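Local structure of 165aa long hypothetical protein (Pyrococcus horikoshii, 2DC4) at residues R47-N50 against N51-K54; G82-E85 against L86-L90; Y105-N109 against V110-L114; E155-Y159 against I160-N164. The protein is of unknown function but, as a dimeric CYTH-domain protein, probably binds triphosphate-containing ligands together with divalent metal ions inside its beta barrel. All coordinates share one frame; numbering follows the deposited sequence.

Contact 1: residues R47-N50 against N51-K54; sequences RKIN and NTGK
N51 begins the return past I49, and its OD1 sits 3.4 Å from I49 CG2. The amide is also held by strand 24-36: N51 OD1 and ND2 bond to the backbone of E30 and I28. T52 comes next and lies against the isoleucine. Its OG1, tucked between its backbone N and carbonyl carbon (chi1 69°), lies 3.2 Å from both I49 CB and I49 CG2, and takes a weak bond from K54 N. The chain then closes on I49 O, which receives two weak bonds, from T52 N at 3.3 Å and G53 N at 3.0 Å. G53 turns the backbone with a positive phi of 77°. K54 finishes the loop by offering its carbonyl, and I49 N meets K54 O at 2.8 Å in a nearly straight bond. K54 CB brushes I49 CD1 at 4.1 Å. The lysine amine runs off to a salt bridge with E76. With an alanine at I49, T52 OG1 and N51 OD1 lose CG2 and K54 CB loses CD1, which would probably open a gap over the turn. Two residues, G53 and K54, stand opposite the single I49, a G1 beta bulge in the hairpin of strands 42-49 and 54-62.

Contact 2: residues G82-E85 against L86-L90; sequences GAIE and LFKRL
E85 and R89 carry the charged part of this contact: R89 NE reaches E85 OE2 at 2.9 Å, a salt bridge that is also a straight hydrogen bond (171°). The two side chains run side by side. E85 sends CG opposite its backbone N (chi1 -177°) and stays extended, which brings its carboxylate level with the arginine one turn on. The oxygen lies in the guanidinium plane, at its edge, yet the carboxylate is turned almost perpendicular to that plane (81°), and NE comes to OE2 on the anti side, somewhat out of the carboxylate plane. The same OE2 is bonded to Y71 OH of the second subunit, so two donors grip it and fix its place.

Apolar contact is lighter: I84 and K88 lie alongside each other, I84 CG2 touching K88 CE at 3.8 Å. Two side-chain carbons also lie near carbonyl oxygens of the preceding turn, K88 CG 3.4 Å from I84 O and F87 CD2 3.1 Å from A83 O.

The backbone supplies the frame, with L86 N on G82 O, F87 N on A83 O, K88 N on I84 O and R89 N on E85 O, the successive i to i+4 bonds of an alpha helix. I84 and F87 pack on the chain's own barrel, A83 touches both the barrel and the second subunit, and E85, L86 and R89 meet the second subunit. The E85-R89 pair is thus an i/i+4 salt bridge on a helix at the dimer interface.

Contact 3: residues Y105-N109 against V110-L114; sequences YKLNN and VTFEL
V110 and L107 close the hairpin, their backbones joined both ways: L107 N meets V110 O at 2.9 Å, and V110 N returns to L107 O at 2.9 Å. The second bond is the less regular, its donor standing 42° above the carbonyl plane, as the tight type II' turn through N108 and N109 brings V110 round. V110 CB rests 3.4 Å from L107 O, and its CG1 lies over one face of the F112 ring, offset toward the rim.

F112 pairs with Y105 two residues further along. The bonds are again mutual, Y105 N to F112 O at 3.0 Å and F112 N to Y105 O at 2.9 Å, and the side chains leave on the same face of the sheet, CB to CB 4.0 Å. With CG swung away from its carbonyl carbon (chi1 -59°), F112 lays its ring back along the first strand, where L107 CB meets the ring edge in plane, 3.7 Å from CE1. On the other face of the sheet K106 and T111 run side by side, K106 CD 3.5 Å from T111 OG1. One water there donates to N108 O and V110 O and accepts from T111 OG1; a second donates to T111 OG1 and N109 O.

The two segments form the turn end of the hairpin of strands 94-107 and 110-117. V110 and F112 pack against V143 of helix 133-146, Y105 and L107 against helix 11-21, and strand 121-128 continues the sheet beyond T111.

Contact 4: residues E155-Y159 against I160-N164; sequences EPKLY and IELIN
L162 drops back over the residues that lead into the short helix, its two methyls parted. CD2 lies 3.7 Å from K157 CB and 3.8 Å from E155 CD, and CD1 reaches Y159 CD2 at 3.9 Å. E155 slides past it the other way: its chain leaves extended (chi1 176°) and then bends at chi2 (47°), curling the carboxylate back so that OE2, through its anti lone pair, accepts K157 N at 2.9 Å while OE1 pairs with R8. Shortening E155 to an alanine would probably cost K157 N this acceptor and R8 this carboxylate, and open a gap beside L162 CD2.

E161, extended beyond CG, reaches back past the helix start, where L158 N meets its OE1 at 3.0 Å in a straight bond (171°). L158 is the N-cap and E161 the third helical residue, so this is one half of a capping box; E161 N bonds to the backbone L158 O instead of a capping side chain. The helix is the last of the chain, lying against strands 2-8, 94-107 and 121-128.

Y159 leans its ring against L162 CD1, and its OH bonds to D125 and N115 while K6 makes a cation-pi contact with the ring. L158 CB touches I160 CG2 at 4.1 Å. K157 stretches straight out, and its NZ bonds to a water 2.7 Å away that in turn donates to E161 O.

The contacts are spread over the barrel and its attached helices without touching one another. Contacts 2 and 3 lie on opposite sides of the chain centre, about 33 Å between their centres, the first at the dimer interface and the second among the helices. Contact 1, about 18 Å from contact 2 between centres, ends a strand whose V46 packs on A83 and I84. K100 lies near both contacts 1 and 4: its amine is close to the like-charged R47, and Y159 packs on its side chain. Contacts 3 and 4 come within about 5 Å at their nearest atoms, with D125 between E113 and Y159. K6, beside Y159, ends the ExExK signature of the family, and probably lines an anion-binding tunnel with R8, R45, R47 and K100.

Contact 1: residues R47-N50 against N51-K54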
loop_
_atom_site.group_PDB
_atom_site.type_symbol
_atom_site.label_atom_id
_atom_site.label_comp_id
_atom_site.label_asym_id
_atom_site.label_seq_id
_atom_site.Cartn_x
_atom_site.Cartn_y
_atom_site.Cartn_z
ATOM N N ARG A 47 9.710 0.251 -1.447
ATOM C CA ARG A 47 10.951 -0.394 -1.030
ATOM C C ARG A 47 10.808 -1.882 -0.753
ATOM O O ARG A 47 9.828 -2.323 -0.154
ATOM C CB ARG A 47 11.496 0.280 0.233
ATOM C CG ARG A 47 12.597 -0.520 0.933
ATOM C CD ARG A 47 13.268 0.287 2.045
ATOM N NE ARG A 47 13.957 1.459 1.512
ATOM C CZ ARG A 47 14.437 2.452 2.258
ATOM N NH1 ARG A 47 14.303 2.421 3.576
ATOM N NH2 ARG A 47 15.048 3.477 1.682
ATOM N N LYS A 48 11.800 -2.639 -1.216
ATOM C CA LYS A 48 11.885 -4.074 -0.984
ATOM C C LYS A 48 13.193 -4.325 -0.237
ATOM O O LYS A 48 14.250 -3.850 -0.654
ATOM C CB LYS A 48 11.921 -4.842 -2.309
ATOM C CG LYS A 48 10.603 -4.877 -3.041
ATOM C CD LYS A 48 10.709 -5.621 -4.367
ATOM C CE LYS A 48 11.458 -4.809 -5.421
ATOM N NZ LYS A 48 11.454 -5.480 -6.752
ATOM N N ILE A 49 13.118 -5.037 0.882
ATOM C CA ILE A 49 14.314 -5.375 1.640
ATOM C C ILE A 49 14.443 -6.855 1.345
ATOM O O ILE A 49 13.782 -7.690 1.950
ATOM C CB ILE A 49 14.130 -5.146 3.136
ATOM C CG1 ILE A 49 13.611 -3.724 3.375
ATOM C CG2 ILE A 49 15.473 -5.326 3.853
ATOM C CD1 ILE A 49 13.408 -3.374 4.840
ATOM N N ASN A 50 15.298 -7.166 0.385
ATOM C CA ASN A 50 15.466 -8.530 -0.069
ATOM C C ASN A 50 15.963 -9.591 0.900
ATOM O O ASN A 50 15.651 -10.772 0.726
ATOM C CB ASN A 50 16.311 -8.499 -1.337
ATOM C CG ASN A 50 15.763 -7.515 -2.353
ATOM O OD1 ASN A 50 14.813 -7.815 -3.079
ATOM N ND2 ASN A 50 16.383 -6.343 -2.436
ATOM N N ASN A 51 16.710 -9.194 1.925
ATOM C CA ASN A 51 17.217 -10.172 2.878
ATOM C C ASN A 51 16.323 -10.367 4.102
ATOM O O ASN A 51 16.552 -11.278 4.897
ATOM C CB ASN A 51 18.637 -9.791 3.322
ATOM C CG ASN A 51 18.681 -8.470 4.055
ATOM O OD1 ASN A 51 18.090 -7.490 3.614
ATOM N ND2 ASN A 51 19.392 -8.435 5.181
ATOM N N THR A 52 15.303 -9.525 4.258
ATOM C CA THR A 52 14.407 -9.652 5.410
ATOM C C THR A 52 12.978 -9.996 5.002
ATOM O O THR A 52 12.154 -10.356 5.846
ATOM C CB THR A 52 14.348 -8.360 6.245
ATOM O OG1 THR A 52 13.684 -7.333 5.495
ATOM C CG2 THR A 52 15.746 -7.899 6.614
ATOM N N GLY A 53 12.687 -9.879 3.710
ATOM C CA GLY A 53 11.353 -10.179 3.218
ATOM C C GLY A 53 10.326 -9.092 3.483
ATOM O O GLY A 53 9.127 -9.321 3.330
ATOM N N LYS A 54 10.783 -7.906 3.875
ATOM C CA LYS A 54 9.872 -6.794 4.156
ATOM C C LYS A 54 9.735 -5.840 2.968
ATOM O O LYS A 54 10.673 -5.669 2.188
ATOM C CB LYS A 54 10.366 -6.002 5.367
ATOM C CG LYS A 54 10.279 -6.733 6.697
ATOM C CD LYS A 54 8.833 -6.905 7.133
ATOM C CE LYS A 54 8.750 -7.218 8.617
ATOM N NZ LYS A 54 7.340 -7.387 9.070
#

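Contact 2: residues G82-E85 against L86-L90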
loop_
_atom_site.group_PDB
_atom_site.type_symbol
_atom_site.label_atom_id
_atom_site.label_comp_id
_atom_site.label_asym_id
_atom_site.label_seq_id
_atom_site.Cartn_x
_atom_site.Cartn_y
_atom_site.Cartn_z
ATOM N N GLY A 82 2.974 -5.582 -6.604
ATOM C CA GLY A 82 1.637 -5.048 -6.783
ATOM C C GLY A 82 1.593 -3.555 -6.527
ATOM O O GLY A 82 0.884 -2.824 -7.206
ATOM N N ALA A 83 2.355 -3.095 -5.541
ATOM C CA ALA A 83 2.383 -1.670 -5.225
ATOM C C ALA A 83 2.993 -0.876 -6.379
ATOM O O ALA A 83 2.543 0.228 -6.703
ATOM C CB ALA A 83 3.179 -1.438 -3.948
ATOM N N ILE A 84 4.030 -1.433 -6.992
ATOM C CA ILE A 84 4.677 -0.772 -8.117
ATOM C C ILE A 84 3.709 -0.735 -9.301
ATOM O O ILE A 84 3.575 0.289 -9.972
ATOM C CB ILE A 84 5.988 -1.499 -8.482
ATOM C CG1 ILE A 84 7.031 -1.198 -7.397
ATOM C CG2 ILE A 84 6.481 -1.050 -9.859
ATOM C CD1 ILE A 84 8.250 -2.100 -7.412
ATOM N N GLU A 85 3.017 -1.843 -9.537
ATOM C CA GLU A 85 2.047 -1.905 -10.628
ATOM C C GLU A 85 0.946 -0.869 -10.396
ATOM O O GLU A 85 0.539 -0.159 -11.315
ATOM C CB GLU A 85 1.421 -3.299 -10.709
ATOM C CG GLU A 85 0.454 -3.459 -11.870
ATOM C CD GLU A 85 -0.317 -4.754 -11.812
ATOM O OE1 GLU A 85 0.277 -5.794 -11.457
ATOM O OE2 GLU A 85 -1.522 -4.734 -12.138
ATOM N N LEU A 86 0.465 -0.788 -9.160
ATOM C CA LEU A 86 -0.581 0.164 -8.811
ATOM C C LEU A 86 -0.228 1.606 -9.155
ATOM O O LEU A 86 -1.011 2.303 -9.795
ATOM C CB LEU A 86 -0.899 0.080 -7.317
ATOM C CG LEU A 86 -1.854 1.147 -6.775
ATOM C CD1 LEU A 86 -3.234 0.941 -7.374
ATOM C CD2 LEU A 86 -1.923 1.056 -5.254
ATOM N N PHE A 87 0.942 2.069 -8.729
ATOM C CA PHE A 87 1.299 3.449 -9.019
ATOM C C PHE A 87 1.450 3.709 -10.510
ATOM O O PHE A 87 1.119 4.793 -10.988
ATOM C CB PHE A 87 2.549 3.841 -8.228
ATOM C CG PHE A 87 2.297 3.929 -6.752
ATOM C CD1 PHE A 87 1.277 4.743 -6.267
ATOM C CD2 PHE A 87 3.040 3.171 -5.844
ATOM C CE1 PHE A 87 0.993 4.804 -4.909
ATOM C CE2 PHE A 87 2.763 3.227 -4.480
ATOM C CZ PHE A 87 1.737 4.045 -4.014
ATOM N N LYS A 88 1.921 2.712 -11.248
ATOM C CA LYS A 88 2.044 2.873 -12.691
ATOM C C LYS A 88 0.644 2.994 -13.289
ATOM O O LYS A 88 0.401 3.841 -14.145
ATOM C CB LYS A 88 2.754 1.676 -13.319
ATOM C CG LYS A 88 4.243 1.601 -13.039
ATOM C CD LYS A 88 4.834 0.370 -13.707
ATOM C CE LYS A 88 6.321 0.249 -13.467
ATOM N NZ LYS A 88 6.844 -1.012 -14.067
ATOM N N ARG A 89 -0.278 2.147 -12.838
ATOM C CA ARG A 89 -1.643 2.191 -13.360
ATOM C C ARG A 89 -2.388 3.458 -12.957
ATOM O O ARG A 89 -3.369 3.836 -13.600
ATOM C CB ARG A 89 -2.425 0.949 -12.925
ATOM C CG ARG A 89 -1.938 -0.318 -13.621
ATOM C CD ARG A 89 -2.856 -1.508 -13.387
ATOM N NE ARG A 89 -2.351 -2.711 -14.045
ATOM C CZ ARG A 89 -2.287 -2.873 -15.363
ATOM N NH1 ARG A 89 -2.699 -1.912 -16.178
ATOM N NH2 ARG A 89 -1.802 -3.999 -15.870
ATOM N N LEU A 90 -1.919 4.120 -11.903
ATOM C CA LEU A 90 -2.540 5.354 -11.446
ATOM C C LEU A 90 -1.985 6.546 -12.224
ATOM O O LEU A 90 -2.408 7.680 -12.017
ATOM C CB LEU A 90 -2.312 5.552 -9.943
ATOM C CG LEU A 90 -3.065 4.581 -9.029
ATOM C CD1 LEU A 90 -2.711 4.843 -7.574
ATOM C CD2 LEU A 90 -4.566 4.748 -9.253
#

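Contact 3: residues Y105-N109 against V110-L114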
loop_
_atom_site.group_PDB
_atom_site.type_symbol
_atom_site.label_atom_id
_atom_site.label_comp_id
_atom_site.label_asym_id
_atom_site.label_seq_id
_atom_site.Cartn_x
_atom_site.Cartn_y
_atom_site.Cartn_z
ATOM N N TYR A 105 23.142 1.094 12.842
ATOM C CA TYR A 105 23.689 1.110 14.203
ATOM C C TYR A 105 22.838 2.081 15.014
ATOM O O TYR A 105 22.307 3.041 14.470
ATOM C CB TYR A 105 25.134 1.606 14.215
ATOM C CG TYR A 105 26.114 0.699 13.529
ATOM C CD1 TYR A 105 26.856 -0.234 14.251
ATOM C CD2 TYR A 105 26.324 0.789 12.152
ATOM C CE1 TYR A 105 27.797 -1.056 13.615
ATOM C CE2 TYR A 105 27.249 -0.016 11.513
ATOM C CZ TYR A 105 27.986 -0.934 12.244
ATOM O OH TYR A 105 28.931 -1.697 11.604
ATOM N N LYS A 106 22.714 1.838 16.316
ATOM C CA LYS A 106 21.913 2.707 17.167
ATOM C C LYS A 106 22.700 3.160 18.391
ATOM O O LYS A 106 23.476 2.398 18.968
ATOM C CB LYS A 106 20.638 1.977 17.618
ATOM C CG LYS A 106 19.745 1.535 16.468
ATOM C CD LYS A 106 18.562 2.469 16.277
ATOM C CE LYS A 106 17.527 2.271 17.380
ATOM N NZ LYS A 106 16.355 3.176 17.224
ATOM N N LEU A 107 22.495 4.415 18.767
ATOM C CA LEU A 107 23.153 5.007 19.927
ATOM C C LEU A 107 22.171 6.014 20.522
ATOM O O LEU A 107 22.021 7.129 20.023
ATOM C CB LEU A 107 24.445 5.708 19.500
ATOM C CG LEU A 107 25.373 6.162 20.627
ATOM C CD1 LEU A 107 25.836 4.953 21.422
ATOM C CD2 LEU A 107 26.567 6.895 20.037
ATOM N N ASN A 108 21.490 5.606 21.587
ATOM C CA ASN A 108 20.501 6.464 22.223
ATOM C C ASN A 108 19.430 6.855 21.205
ATOM O O ASN A 108 18.841 5.993 20.552
ATOM C CB ASN A 108 21.174 7.710 22.801
ATOM C CG ASN A 108 22.261 7.368 23.801
ATOM O OD1 ASN A 108 22.046 6.576 24.719
ATOM N ND2 ASN A 108 23.437 7.966 23.631
ATOM N N ASN A 109 19.184 8.153 21.060
ATOM C CA ASN A 109 18.170 8.636 20.133
ATOM C C ASN A 109 18.731 8.894 18.737
ATOM O O ASN A 109 18.075 9.505 17.897
ATOM C CB ASN A 109 17.539 9.912 20.683
ATOM C CG ASN A 109 18.540 11.033 20.839
ATOM O OD1 ASN A 109 19.705 10.805 21.184
ATOM N ND2 ASN A 109 18.093 12.256 20.599
ATOM N N VAL A 110 19.947 8.421 18.501
ATOM C CA VAL A 110 20.589 8.596 17.201
ATOM C C VAL A 110 20.684 7.275 16.455
ATOM O O VAL A 110 20.983 6.237 17.042
ATOM C CB VAL A 110 22.017 9.175 17.356
ATOM C CG1 VAL A 110 22.767 9.116 16.022
ATOM C CG2 VAL A 110 21.935 10.613 17.843
ATOM N N THR A 111 20.419 7.328 15.155
ATOM C CA THR A 111 20.503 6.151 14.312
ATOM C C THR A 111 21.507 6.442 13.208
ATOM O O THR A 111 21.472 7.505 12.583
ATOM C CB THR A 111 19.141 5.812 13.672
ATOM O OG1 THR A 111 18.190 5.526 14.706
ATOM C CG2 THR A 111 19.266 4.599 12.752
ATOM N N PHE A 112 22.418 5.502 12.999
ATOM C CA PHE A 112 23.418 5.635 11.956
ATOM C C PHE A 112 23.028 4.689 10.836
ATOM O O PHE A 112 22.798 3.503 11.074
ATOM C CB PHE A 112 24.806 5.232 12.467
ATOM C CG PHE A 112 25.285 6.035 13.638
ATOM C CD1 PHE A 112 25.023 5.616 14.941
ATOM C CD2 PHE A 112 25.988 7.218 13.442
ATOM C CE1 PHE A 112 25.454 6.366 16.032
ATOM C CE2 PHE A 112 26.426 7.979 14.524
ATOM C CZ PHE A 112 26.158 7.553 15.823
ATOM N N GLU A 113 22.930 5.210 9.621
ATOM C CA GLU A 113 22.614 4.361 8.480
ATOM C C GLU A 113 23.795 4.503 7.534
ATOM O O GLU A 113 23.939 5.525 6.864
ATOM C CB GLU A 113 21.325 4.812 7.786
ATOM C CG GLU A 113 20.112 4.901 8.718
ATOM C CD GLU A 113 18.818 5.192 7.984
ATOM O OE1 GLU A 113 18.815 6.052 7.078
ATOM O OE2 GLU A 113 17.795 4.568 8.326
ATOM N N LEU A 114 24.648 3.484 7.504
ATOM C CA LEU A 114 25.829 3.489 6.643
ATOM C C LEU A 114 25.427 2.782 5.366
ATOM O O LEU A 114 25.204 1.571 5.360
ATOM C CB LEU A 114 26.984 2.758 7.334
ATOM C CG LEU A 114 28.326 2.731 6.604
ATOM C CD1 LEU A 114 28.701 4.144 6.159
ATOM C CD2 LEU A 114 29.389 2.154 7.530
HETATM O O HOH W 1 18.684 5.089 17.869
HETATM O O HOH W 2 17.101 7.769 15.460
#

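Contact 4: residues E155-Y159 against I160-N164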
loop_
_atom_site.group_PDB
_atom_site.type_symbol
_atom_site.label_atom_id
_atom_site.label_comp_id
_atom_site.label_asym_id
_atom_site.label_seq_id
_atom_site.Cartn_x
_atom_site.Cartn_y
_atom_site.Cartn_z
ATOM N N GLU A 155 26.432 15.882 2.148
ATOM C CA GLU A 155 25.887 15.677 0.811
ATOM C C GLU A 155 24.395 15.995 0.897
ATOM O O GLU A 155 23.621 15.239 1.484
ATOM C CB GLU A 155 26.084 14.231 0.349
ATOM C CG GLU A 155 25.447 13.949 -1.010
ATOM C CD GLU A 155 25.782 15.019 -2.041
ATOM O OE1 GLU A 155 26.972 15.168 -2.383
ATOM O OE2 GLU A 155 24.862 15.720 -2.504
ATOM N N PRO A 156 23.976 17.128 0.318
ATOM C CA PRO A 156 22.571 17.548 0.341
ATOM C C PRO A 156 21.642 16.743 -0.569
ATOM O O PRO A 156 20.474 16.533 -0.246
ATOM C CB PRO A 156 22.634 19.016 -0.092
ATOM C CG PRO A 156 24.085 19.402 0.078
ATOM C CD PRO A 156 24.811 18.158 -0.314
ATOM N N LYS A 157 22.163 16.295 -1.705
ATOM C CA LYS A 157 21.350 15.556 -2.663
ATOM C C LYS A 157 20.724 14.270 -2.138
ATOM O O LYS A 157 21.302 13.567 -1.311
ATOM C CB LYS A 157 22.172 15.238 -3.912
ATOM C CG LYS A 157 22.563 16.458 -4.735
ATOM C CD LYS A 157 23.306 16.041 -6.000
ATOM C CE LYS A 157 23.555 17.226 -6.917
ATOM N NZ LYS A 157 24.214 16.810 -8.190
ATOM N N LEU A 158 19.528 13.976 -2.637
ATOM C CA LEU A 158 18.809 12.765 -2.259
ATOM C C LEU A 158 19.414 11.604 -3.041
ATOM O O LEU A 158 20.015 11.807 -4.090
ATOM C CB LEU A 158 17.330 12.908 -2.619
ATOM C CG LEU A 158 16.637 14.154 -2.068
ATOM C CD1 LEU A 158 15.230 14.257 -2.646
ATOM C CD2 LEU A 158 16.601 14.087 -0.548
ATOM N N TYR A 159 19.249 10.387 -2.538
ATOM C CA TYR A 159 19.795 9.224 -3.217
ATOM C C TYR A 159 19.275 9.069 -4.638
ATOM O O TYR A 159 20.013 8.652 -5.525
ATOM C CB TYR A 159 19.506 7.957 -2.408
ATOM C CG TYR A 159 20.361 7.850 -1.169
ATOM C CD1 TYR A 159 19.795 7.589 0.078
ATOM C CD2 TYR A 159 21.742 8.039 -1.240
ATOM C CE1 TYR A 159 20.591 7.527 1.232
ATOM C CE2 TYR A 159 22.539 7.977 -0.103
ATOM C CZ TYR A 159 21.958 7.725 1.128
ATOM O OH TYR A 159 22.751 7.696 2.257
ATOM N N ILE A 160 18.009 9.408 -4.860
ATOM C CA ILE A 160 17.444 9.284 -6.197
ATOM C C ILE A 160 18.103 10.289 -7.157
ATOM O O ILE A 160 18.122 10.080 -8.371
ATOM C CB ILE A 160 15.889 9.446 -6.160
ATOM C CG1 ILE A 160 15.291 9.160 -7.543
ATOM C CG2 ILE A 160 15.513 10.841 -5.673
ATOM C CD1 ILE A 160 15.594 7.761 -8.076
ATOM N N GLU A 161 18.671 11.362 -6.609
ATOM C CA GLU A 161 19.357 12.368 -7.428
ATOM C C GLU A 161 20.844 12.017 -7.592
ATOM O O GLU A 161 21.504 12.488 -8.518
ATOM C CB GLU A 161 19.251 13.760 -6.785
ATOM C CG GLU A 161 17.834 14.239 -6.480
ATOM C CD GLU A 161 17.801 15.617 -5.822
ATOM O OE1 GLU A 161 18.496 15.824 -4.798
ATOM O OE2 GLU A 161 17.068 16.497 -6.328
ATOM N N LEU A 162 21.366 11.191 -6.690
ATOM C CA LEU A 162 22.775 10.802 -6.710
ATOM C C LEU A 162 23.148 9.645 -7.629
ATOM O O LEU A 162 24.270 9.594 -8.130
ATOM C CB LEU A 162 23.244 10.471 -5.290
ATOM C CG LEU A 162 23.331 11.658 -4.328
ATOM C CD1 LEU A 162 23.337 11.170 -2.890
ATOM C CD2 LEU A 162 24.582 12.469 -4.644
ATOM N N ILE A 163 22.224 8.715 -7.845
ATOM C CA ILE A 163 22.520 7.572 -8.696
ATOM C C ILE A 163 22.769 7.995 -10.142
ATOM O O ILE A 163 22.024 8.795 -10.710
ATOM C CB ILE A 163 21.386 6.530 -8.650
ATOM C CG1 ILE A 163 20.061 7.181 -9.043
ATOM C CG2 ILE A 163 21.302 5.928 -7.248
ATOM C CD1 ILE A 163 18.913 6.191 -9.177
ATOM N N ASN A 164 23.833 7.453 -10.722
ATOM C CA ASN A 164 24.219 7.765 -12.089
ATOM C C ASN A 164 23.389 6.977 -13.096
ATOM O O ASN A 164 22.622 6.093 -12.662
ATOM C CB ASN A 164 25.709 7.458 -12.284
ATOM C CG ASN A 164 26.211 7.842 -13.663
ATOM O OD1 ASN A 164 26.069 8.988 -14.090
ATOM N ND2 ASN A 164 26.809 6.885 -14.366
HETATM O O HOH W 3 24.193 14.182 -8.567
#